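Local structure of putative S-adenosylmethionine-dependent methyltransferase (Bacteroides thetaiotaomicron, 1WYZ) at residues 168-173 with 229-234; 192-197 with 208-213; 19-24 with 119-124. The protein is probably an S-adenosylmethionine-dependent methyltransferase of the RsmI-like family. All coordinates share one frame; numbering follows the deposited sequence.

Contact 1: 168-173 with 229-234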
loop_
_atom_site.group_PDB
_atom_site.type_symbol
_atom_site.label_atom_id
_atom_site.label_comp_id
_atom_site.label_asym_id
_atom_site.label_seq_id
_atom_site.Cartn_x
_atom_site.Cartn_y
_atom_site.Cartn_z
ATOM N N THR A 168 2.828 -3.818 -12.922
ATOM C CA THR A 168 1.852 -4.738 -12.385
ATOM C C THR A 168 0.468 -4.087 -12.440
ATOM O O THR A 168 0.327 -2.896 -12.143
ATOM C CB THR A 168 2.216 -5.073 -10.928
ATOM O OG1 THR A 168 3.560 -5.566 -10.895
ATOM C CG2 THR A 168 1.265 -6.127 -10.338
ATOM N N GLN A 169 -0.549 -4.850 -12.833
ATOM C CA GLN A 169 -1.911 -4.311 -12.892
ATOM C C GLN A 169 -2.783 -5.022 -11.850
ATOM O O GLN A 169 -2.832 -6.251 -11.821
ATOM C CB GLN A 169 -2.493 -4.501 -14.297
ATOM C CG GLN A 169 -1.651 -3.881 -15.419
ATOM C CD GLN A 169 -1.399 -2.364 -15.274
ATOM O OE1 GLN A 169 -2.331 -1.553 -15.211
ATOM N NE2 GLN A 169 -0.121 -1.987 -15.235
ATOM N N LEU A 170 -3.467 -4.257 -11.000
ATOM C CA LEU A 170 -4.297 -4.845 -9.944
ATOM C C LEU A 170 -5.756 -4.426 -9.979
ATOM O O LEU A 170 -6.068 -3.261 -10.227
ATOM C CB LEU A 170 -3.767 -4.480 -8.545
ATOM C CG LEU A 170 -2.381 -4.835 -8.016
ATOM C CD1 LEU A 170 -1.336 -3.896 -8.601
ATOM C CD2 LEU A 170 -2.397 -4.694 -6.501
ATOM N N PHE A 171 -6.641 -5.375 -9.691
ATOM C CA PHE A 171 -8.073 -5.108 -9.649
ATOM C C PHE A 171 -8.777 -6.111 -8.730
ATOM O O PHE A 171 -8.292 -7.230 -8.529
ATOM C CB PHE A 171 -8.667 -5.131 -11.066
ATOM C CG PHE A 171 -8.351 -6.375 -11.861
ATOM C CD1 PHE A 171 -9.188 -7.498 -11.797
ATOM C CD2 PHE A 171 -7.243 -6.416 -12.706
ATOM C CE1 PHE A 171 -8.934 -8.641 -12.566
ATOM C CE2 PHE A 171 -6.975 -7.565 -13.487
ATOM C CZ PHE A 171 -7.831 -8.676 -13.409
ATOM N N ILE A 172 -9.906 -5.707 -8.155
ATOM C CA ILE A 172 -10.647 -6.575 -7.249
ATOM C C ILE A 172 -12.025 -6.931 -7.788
ATOM O O ILE A 172 -12.496 -6.331 -8.765
ATOM C CB ILE A 172 -10.816 -5.922 -5.870
ATOM C CG1 ILE A 172 -11.677 -4.662 -5.996
ATOM C CG2 ILE A 172 -9.447 -5.588 -5.283
ATOM C CD1 ILE A 172 -12.180 -4.089 -4.671
ATOM N N GLU A 173 -12.662 -7.909 -7.146
ATOM C CA GLU A 173 -13.979 -8.384 -7.561
ATOM C C GLU A 173 -14.898 -8.751 -6.410
ATOM O O GLU A 173 -14.447 -9.229 -5.368
ATOM C CB GLU A 173 -13.837 -9.602 -8.474
ATOM C CG GLU A 173 -14.203 -9.320 -9.921
ATOM C CD GLU A 173 -15.678 -8.993 -10.109
ATOM O OE1 GLU A 173 -16.238 -8.205 -9.313
ATOM O OE2 GLU A 173 -16.275 -9.519 -11.072
ATOM N N ILE A 229 -7.994 -10.515 -4.526
ATOM C CA ILE A 229 -7.479 -9.512 -5.465
ATOM C C ILE A 229 -6.762 -10.214 -6.606
ATOM O O ILE A 229 -6.267 -11.327 -6.427
ATOM C CB ILE A 229 -6.442 -8.564 -4.812
ATOM C CG1 ILE A 229 -7.066 -7.800 -3.650
ATOM C CG2 ILE A 229 -5.897 -7.596 -5.853
ATOM C CD1 ILE A 229 -7.268 -8.619 -2.380
ATOM N N PHE A 230 -6.679 -9.563 -7.765
ATOM C CA PHE A 230 -5.999 -10.161 -8.904
ATOM C C PHE A 230 -4.853 -9.294 -9.417
ATOM O O PHE A 230 -4.961 -8.068 -9.475
ATOM C CB PHE A 230 -6.995 -10.425 -10.034
ATOM C CG PHE A 230 -8.064 -11.421 -9.678
ATOM C CD1 PHE A 230 -7.732 -12.734 -9.360
ATOM C CD2 PHE A 230 -9.411 -11.043 -9.644
ATOM C CE1 PHE A 230 -8.721 -13.663 -9.006
ATOM C CE2 PHE A 230 -10.417 -11.966 -9.291
ATOM C CZ PHE A 230 -10.064 -13.274 -8.974
ATOM N N LEU A 231 -3.748 -9.936 -9.788
ATOM C CA LEU A 231 -2.592 -9.216 -10.311
ATOM C C LEU A 231 -2.086 -9.824 -11.614
ATOM O O LEU A 231 -1.840 -11.022 -11.689
ATOM C CB LEU A 231 -1.446 -9.213 -9.301
ATOM C CG LEU A 231 -1.695 -8.619 -7.916
ATOM C CD1 LEU A 231 -2.491 -9.626 -7.079
ATOM C CD2 LEU A 231 -0.352 -8.287 -7.236
ATOM N N LEU A 232 -1.924 -8.983 -12.632
ATOM C CA LEU A 232 -1.432 -9.406 -13.941
ATOM C C LEU A 232 -0.027 -8.855 -14.196
ATOM O O LEU A 232 0.201 -7.651 -14.067
ATOM C CB LEU A 232 -2.357 -8.888 -15.058
ATOM C CG LEU A 232 -3.838 -9.258 -15.113
ATOM C CD1 LEU A 232 -4.446 -8.672 -16.370
ATOM C CD2 LEU A 232 -3.991 -10.771 -15.120
ATOM N N TYR A 233 0.909 -9.728 -14.560
ATOM C CA TYR A 233 2.271 -9.290 -14.860
ATOM C C TYR A 233 2.862 -10.169 -15.959
ATOM O O TYR A 233 2.196 -11.098 -16.402
ATOM C CB TYR A 233 3.141 -9.278 -13.608
ATOM C CG TYR A 233 4.343 -8.382 -13.774
ATOM C CD1 TYR A 233 4.201 -7.077 -14.248
ATOM C CD2 TYR A 233 5.628 -8.856 -13.521
ATOM C CE1 TYR A 233 5.321 -6.266 -14.483
ATOM C CE2 TYR A 233 6.747 -8.066 -13.745
ATOM C CZ TYR A 233 6.596 -6.772 -14.227
ATOM O OH TYR A 233 7.716 -6.004 -14.464
ATOM N N LYS A 234 4.102 -9.899 -16.379
ATOM C CA LYS A 234 4.706 -10.610 -17.519
ATOM C C LYS A 234 5.313 -12.018 -17.550
ATOM O O LYS A 234 4.898 -12.824 -18.394
ATOM C CB LYS A 234 5.684 -9.673 -18.233
ATOM C CG LYS A 234 6.582 -8.861 -17.346
ATOM C CD LYS A 234 7.467 -7.992 -18.225
ATOM C CE LYS A 234 8.384 -7.093 -17.418
ATOM N NZ LYS A 234 9.361 -6.415 -18.315
#
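Ile229 begins the segment on the apolar face shared with Leu170, Ile172 and Leu231: its CG1 lies 3.6 Å from CG2 of Ile172, the two side chains running alongside each other, although Ile229 is poorly ordered. At Phe230 the backbone closes a hydrogen-bonded antiparallel pair with Phe171. Phe230 N gives a 2.9 Å bond to Phe171 O, arriving almost along the C=O axis, and Phe230 O accepts from Phe171 N. The Phe171 side chain takes the crowded torsion (chi1 53°), with CG between the backbone N and the carbonyl carbon, which sets one ring face against Phe230 CB. Phe230 CB makes a CH-pi contact 4.0 Å from the Phe171 ring centroid, while the two rings meet obliquely, their planes at 48°. Strand 228-233 is the middle strand of the mixed sheet of the C-terminal domain and 168-173 its neighbour on one side, and helices 150-165 and 178-188 both touch the Phe171 side chain. Replacing Phe171 by an alanine would probably leave Phe230 CB and the Leu232 isobutyl group without their shared packing surface and loosen the seat of both helices. Leu231 returns to the opposite face, where its CG meets CG of Leu170 at 3.8 Å, two matching side chains pointing the same way. Leu232 repeats the paired bonds with Gln169, its N 3.0 Å from Gln169 O, and sets its CG 3.9 Å from Phe171 CE2 at the edge of that ring. Tyr233, finally, turns one ring face to Thr168 OG1, 3.7 Å from Tyr233 CD1; that hydroxyl is hydrogen-bonded to Asn134 O.

Contact 2: 192-197 with 208-213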
loop_
_atom_site.group_PDB
_atom_site.type_symbol
_atom_site.label_atom_id
_atom_site.label_comp_id
_atom_site.label_asym_id
_atom_site.label_seq_id
_atom_site.Cartn_x
_atom_site.Cartn_y
_atom_site.Cartn_z
ATOM N N GLN A 192 0.962 -16.704 -21.827
ATOM C CA GLN A 192 2.183 -16.499 -21.048
ATOM C C GLN A 192 2.111 -15.395 -19.995
ATOM O O GLN A 192 2.966 -15.313 -19.108
ATOM C CB GLN A 192 3.375 -16.269 -21.982
ATOM C CG GLN A 192 3.788 -17.532 -22.753
ATOM C CD GLN A 192 4.122 -18.700 -21.828
ATOM O OE1 GLN A 192 4.427 -19.807 -22.284
ATOM N NE2 GLN A 192 4.067 -18.458 -20.522
ATOM N N THR A 193 1.092 -14.543 -20.087
ATOM C CA THR A 193 0.925 -13.477 -19.110
ATOM C C THR A 193 0.767 -14.188 -17.765
ATOM O O THR A 193 0.236 -15.306 -17.713
ATOM C CB THR A 193 -0.351 -12.650 -19.399
ATOM O OG1 THR A 193 -0.239 -12.007 -20.678
ATOM C CG2 THR A 193 -0.564 -11.600 -18.326
ATOM N N LYS A 194 1.247 -13.566 -16.685
ATOM C CA LYS A 194 1.134 -14.158 -15.349
ATOM C C LYS A 194 -0.029 -13.561 -14.587
ATOM O O LYS A 194 -0.274 -12.347 -14.646
ATOM C CB LYS A 194 2.415 -13.954 -14.526
ATOM C CG LYS A 194 3.580 -14.854 -14.933
ATOM C CD LYS A 194 4.691 -14.887 -13.875
ATOM C CE LYS A 194 5.735 -15.942 -14.217
ATOM N NZ LYS A 194 6.679 -16.220 -13.093
ATOM N N LEU A 195 -0.732 -14.423 -13.864
ATOM C CA LEU A 195 -1.868 -14.015 -13.058
ATOM C C LEU A 195 -1.687 -14.489 -11.619
ATOM O O LEU A 195 -1.452 -15.672 -11.386
ATOM C CB LEU A 195 -3.155 -14.618 -13.623
ATOM C CG LEU A 195 -4.286 -14.640 -12.592
ATOM C CD1 LEU A 195 -4.626 -13.216 -12.214
ATOM C CD2 LEU A 195 -5.513 -15.343 -13.142
ATOM N N CYS A 196 -1.796 -13.571 -10.657
ATOM C CA CYS A 196 -1.675 -13.922 -9.249
ATOM C C CYS A 196 -3.036 -13.778 -8.569
ATOM O O CYS A 196 -3.663 -12.719 -8.634
ATOM C CB CYS A 196 -0.664 -13.010 -8.548
ATOM S SG CYS A 196 -0.575 -13.223 -6.723
ATOM N N ILE A 197 -3.493 -14.843 -7.923
ATOM C CA ILE A 197 -4.758 -14.809 -7.218
ATOM C C ILE A 197 -4.423 -14.685 -5.749
ATOM O O ILE A 197 -3.629 -15.463 -5.230
ATOM C CB ILE A 197 -5.564 -16.103 -7.457
ATOM C CG1 ILE A 197 -6.115 -16.112 -8.887
ATOM C CG2 ILE A 197 -6.680 -16.225 -6.419
ATOM C CD1 ILE A 197 -6.650 -17.461 -9.361
ATOM N N ILE A 208 -2.392 -17.270 -1.841
ATOM C CA ILE A 208 -1.721 -16.290 -2.691
ATOM C C ILE A 208 -0.677 -17.033 -3.476
ATOM O O ILE A 208 0.410 -17.330 -2.977
ATOM C CB ILE A 208 -0.989 -15.208 -1.907
ATOM C CG1 ILE A 208 -1.931 -14.581 -0.870
ATOM C CG2 ILE A 208 -0.435 -14.169 -2.900
ATOM C CD1 ILE A 208 -1.245 -13.691 0.161
ATOM N N GLN A 209 -1.013 -17.307 -4.725
ATOM C CA GLN A 209 -0.156 -18.066 -5.606
ATOM C C GLN A 209 -0.100 -17.391 -6.964
ATOM O O GLN A 209 -1.102 -16.865 -7.448
ATOM C CB GLN A 209 -0.751 -19.468 -5.723
ATOM C CG GLN A 209 0.087 -20.487 -6.437
ATOM C CD GLN A 209 -0.545 -21.864 -6.357
ATOM O OE1 GLN A 209 -1.675 -22.068 -6.806
ATOM N NE2 GLN A 209 0.179 -22.814 -5.776
ATOM N N THR A 210 1.080 -17.393 -7.568
ATOM C CA THR A 210 1.263 -16.800 -8.883
ATOM C C THR A 210 1.390 -17.918 -9.893
ATOM O O THR A 210 1.954 -18.969 -9.608
ATOM C CB THR A 210 2.517 -15.930 -8.952
ATOM O OG1 THR A 210 2.302 -14.744 -8.184
ATOM C CG2 THR A 210 2.819 -15.544 -10.386
ATOM N N ARG A 211 0.886 -17.680 -11.091
ATOM C CA ARG A 211 0.934 -18.703 -12.104
ATOM C C ARG A 211 0.423 -18.166 -13.426
ATOM O O ARG A 211 -0.503 -17.356 -13.467
ATOM C CB ARG A 211 0.085 -19.868 -11.618
ATOM C CG ARG A 211 -0.355 -20.832 -12.652
ATOM C CD ARG A 211 -1.371 -21.741 -12.014
ATOM N NE ARG A 211 -0.807 -22.432 -10.866
ATOM C CZ ARG A 211 -1.512 -23.196 -10.043
ATOM N NH1 ARG A 211 -2.814 -23.356 -10.247
ATOM N NH2 ARG A 211 -0.916 -23.802 -9.024
ATOM N N THR A 212 1.041 -18.623 -14.508
ATOM C CA THR A 212 0.674 -18.197 -15.850
ATOM C C THR A 212 -0.777 -18.571 -16.194
ATOM O O THR A 212 -1.335 -19.532 -15.646
ATOM C CB THR A 212 1.635 -18.818 -16.889
ATOM O OG1 THR A 212 1.452 -18.171 -18.149
ATOM C CG2 THR A 212 1.369 -20.311 -17.053
ATOM N N VAL A 213 -1.391 -17.811 -17.101
ATOM C CA VAL A 213 -2.772 -18.084 -17.500
ATOM C C VAL A 213 -2.938 -19.503 -18.057
ATOM O O VAL A 213 -3.952 -20.158 -17.806
ATOM C CB VAL A 213 -3.255 -17.056 -18.540
ATOM C CG1 VAL A 213 -4.600 -17.473 -19.122
ATOM C CG2 VAL A 213 -3.384 -15.703 -17.880
#
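The beta hairpin of strands 194-199 and 207-212 forms one margin of the mixed sheet, with strand 207-212 outermost within the chain. Five backbone hydrogen bonds join the two segments. The strand pairing is regular at Ile197 and Gln209, whose reciprocal bonds, Ile197 N to Gln209 O and Gln209 N to Ile197 O, are each 3.2 Å long and run nearly along the C=O axes. Between Leu195 and Arg211 the bonds are skewed: Leu195 N reaches Arg211 O at 3.0 Å from 43° above the carbonyl plane, and the return bond is similarly displaced. Leu195 O also lies 2.8 Å from Arg211 O, two acceptors with no bond between them. Leu195 O also accepts from Trp216 NE1, and the Trp216 ring takes a cation-pi contact from Arg211, so one side chain serves both members of the pair. Where the strands part, Val213 N still bonds Thr193 O at 3.0 Å.

On the other face Cys196 SG stands anti to its backbone N (chi1 173°), putting it 3.6 Å from Thr210 OG1 and 3.9 Å from Ile208 CG2. Thr210 OG1 is satisfied by Ser131 O. Beyond it, Thr210 CG2 meets Lys194 CD at 4.0 Å, the extended lysine chain crossing it at about a right angle. Ile208, Gln209, Thr210 and Arg211 pack against the second subunit, touching its Pro117, Gln109 and Lys112. A hairpin closing one side of a 1-2-5-3-4 mixed sheet is the pattern of the C-terminal domain in tetrapyrrole-methylase-like methyltransferases.

Contact 3: 19-24 with 119-124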
loop_
_atom_site.group_PDB
_atom_site.type_symbol
_atom_site.label_atom_id
_atom_site.label_comp_id
_atom_site.label_asym_id
_atom_site.label_seq_id
_atom_site.Cartn_x
_atom_site.Cartn_y
_atom_site.Cartn_z
ATOM N N GLN A 19 -2.187 -8.692 14.923
ATOM C CA GLN A 19 -1.511 -9.399 13.841
ATOM C C GLN A 19 -1.302 -8.468 12.644
ATOM O O GLN A 19 -0.407 -8.677 11.821
ATOM C CB GLN A 19 -2.347 -10.604 13.405
ATOM C CG GLN A 19 -1.673 -11.560 12.421
ATOM C CD GLN A 19 -2.683 -12.279 11.521
ATOM O OE1 GLN A 19 -3.667 -12.854 11.997
ATOM N NE2 GLN A 19 -2.441 -12.245 10.215
ATOM N N VAL A 20 -2.119 -7.423 12.560
ATOM C CA VAL A 20 -2.028 -6.517 11.427
ATOM C C VAL A 20 -1.963 -5.017 11.721
ATOM O O VAL A 20 -1.872 -4.215 10.791
ATOM C CB VAL A 20 -3.190 -6.799 10.464
ATOM C CG1 VAL A 20 -3.099 -8.249 9.957
ATOM C CG2 VAL A 20 -4.522 -6.561 11.174
ATOM N N LEU A 21 -1.977 -4.633 12.998
ATOM C CA LEU A 21 -1.921 -3.213 13.363
ATOM C C LEU A 21 -0.798 -2.880 14.341
ATOM O O LEU A 21 -0.552 -3.616 15.283
ATOM C CB LEU A 21 -3.250 -2.779 13.976
ATOM C CG LEU A 21 -4.469 -2.965 13.074
ATOM C CD1 LEU A 21 -5.731 -2.822 13.890
ATOM C CD2 LEU A 21 -4.436 -1.953 11.931
ATOM N N PRO A 22 -0.072 -1.778 14.103
ATOM C CA PRO A 22 0.995 -1.454 15.052
ATOM C C PRO A 22 0.347 -1.010 16.376
ATOM O O PRO A 22 -0.687 -0.326 16.373
ATOM C CB PRO A 22 1.740 -0.315 14.354
ATOM C CG PRO A 22 1.565 -0.633 12.912
ATOM C CD PRO A 22 0.098 -1.018 12.852
ATOM N N SER A 23 0.938 -1.404 17.501
ATOM C CA SER A 23 0.383 -1.035 18.799
ATOM C C SER A 23 0.396 0.480 19.019
ATOM O O SER A 23 -0.327 0.996 19.868
ATOM C CB SER A 23 1.143 -1.747 19.924
ATOM O OG SER A 23 2.517 -1.406 19.929
ATOM N N TYR A 24 1.213 1.186 18.244
ATOM C CA TYR A 24 1.308 2.643 18.327
ATOM C C TYR A 24 -0.067 3.228 18.020
ATOM O O TYR A 24 -0.496 4.227 18.619
ATOM C CB TYR A 24 2.331 3.154 17.298
ATOM C CG TYR A 24 2.486 4.661 17.214
ATOM C CD1 TYR A 24 2.945 5.403 18.304
ATOM C CD2 TYR A 24 2.192 5.348 16.031
ATOM C CE1 TYR A 24 3.111 6.796 18.213
ATOM C CE2 TYR A 24 2.355 6.742 15.932
ATOM C CZ TYR A 24 2.814 7.458 17.026
ATOM O OH TYR A 24 2.987 8.829 16.936
ATOM N N VAL A 119 0.152 2.986 9.820
ATOM C CA VAL A 119 0.351 1.715 9.138
ATOM C C VAL A 119 -0.776 0.707 9.357
ATOM O O VAL A 119 -1.291 0.543 10.459
ATOM C CB VAL A 119 1.688 1.075 9.548
ATOM C CG1 VAL A 119 1.884 -0.232 8.807
ATOM C CG2 VAL A 119 2.832 2.021 9.237
ATOM N N GLY A 120 -1.155 0.030 8.285
ATOM C CA GLY A 120 -2.217 -0.941 8.395
ATOM C C GLY A 120 -2.135 -1.956 7.283
ATOM O O GLY A 120 -1.357 -1.788 6.341
ATOM N N PRO A 121 -2.920 -3.032 7.364
ATOM C CA PRO A 121 -2.826 -3.999 6.279
ATOM C C PRO A 121 -3.453 -3.415 5.016
ATOM O O PRO A 121 -4.497 -2.758 5.069
ATOM C CB PRO A 121 -3.594 -5.195 6.831
ATOM C CG PRO A 121 -4.708 -4.538 7.580
ATOM C CD PRO A 121 -4.002 -3.381 8.299
ATOM N N SER A 122 -2.779 -3.620 3.888
ATOM C CA SER A 122 -3.262 -3.171 2.586
ATOM C C SER A 122 -3.188 -4.387 1.684
ATOM O O SER A 122 -2.093 -4.892 1.398
ATOM C CB SER A 122 -2.379 -2.067 1.995
ATOM O OG SER A 122 -2.681 -1.860 0.615
ATOM N N SER A 123 -4.343 -4.872 1.247
ATOM C CA SER A 123 -4.368 -6.030 0.373
ATOM C C SER A 123 -3.635 -5.673 -0.912
ATOM O O SER A 123 -3.138 -6.548 -1.607
ATOM C CB SER A 123 -5.810 -6.437 0.071
ATOM O OG SER A 123 -6.542 -5.340 -0.414
ATOM N N ILE A 124 -3.561 -4.383 -1.221
ATOM C CA ILE A 124 -2.863 -3.959 -2.420
ATOM C C ILE A 124 -1.347 -4.188 -2.341
ATOM O O ILE A 124 -0.803 -4.878 -3.202
ATOM C CB ILE A 124 -3.175 -2.482 -2.751
ATOM C CG1 ILE A 124 -4.566 -2.385 -3.369
ATOM C CG2 ILE A 124 -2.166 -1.928 -3.764
ATOM C CD1 ILE A 124 -5.720 -2.543 -2.382
#
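Two proline rings carry this contact, one from each segment, and each presses into a recess formed by the other segment. Pro121 projects toward segment 19-24 and enters a shallow hollow lined by Val20 and Leu21. Its CG faces Val20 CB at 4.0 Å, the ring and the valine crossing at about a right angle. One corner further, Pro121 CD sits 3.4 Å from Val20 O and 3.9 Å from Leu21 CD2, so that a carbonyl and a methyl group both border the same ring carbon. Leu21 starts off along the other segment, not at it, but with CG anti to its carbonyl carbon (chi1 -59°) and an extended chi2 it carries CD2 back over Gly120 and Pro121. A CB on Gly120 would be crowded by Pro121 CD of its own segment.

The reverse fit is made by Pro22, whose ring is the bump and Val119 the receiving surface. Pro22 CG meets Val119 CB at 3.8 Å, again at about a right angle, while Pro22 CD comes to 3.2 Å from Val119 O. That oxygen is hydrogen-bonded by Asn25 ND2. Around the pair, Val20 also touches Thr11 and Thr202, Pro121 touches Leu12, and Val119 and Pro22 pack on Gly120 and Gln19 of the second subunit.

Segment 119-124 leads from strand 115-117, at the edge of the parallel sheet, to helix 123-131, which Ser122 begins as N-cap residue through a weak bond from Ile124 N to its OG. The contact thus lies where the chain leaves the parallel sheet for the second domain. With only carbon-to-carbon and carbon-to-carbonyl contacts joining the two segments, the fit depends on shape and on the stiffness of the prolines instead of on directional bonds.

Contacts 1 and 2 are adjoining parts of one mixed sheet, their centres about 9 Å apart. Strands 228-233 and 194-199 are joined by probable hydrogen bonds, with Tyr233 O to Lys194 N and Leu231 O to Cys196 N both at 2.7 Å, and contact 2 is nested in the chain loop that contact 1 closes. Contact 3 is about 21 Å centre to centre from contact 1, yet Ile229 CD1 still meets Ser123 CB at 3.6 Å. Contacts 2 and 3 do not touch, their nearest atoms being about 8 Å apart, but both reach the second subunit. In methyltransferases of this fold the cofactor binds in the cleft between the two domains, which segment 119-124 links.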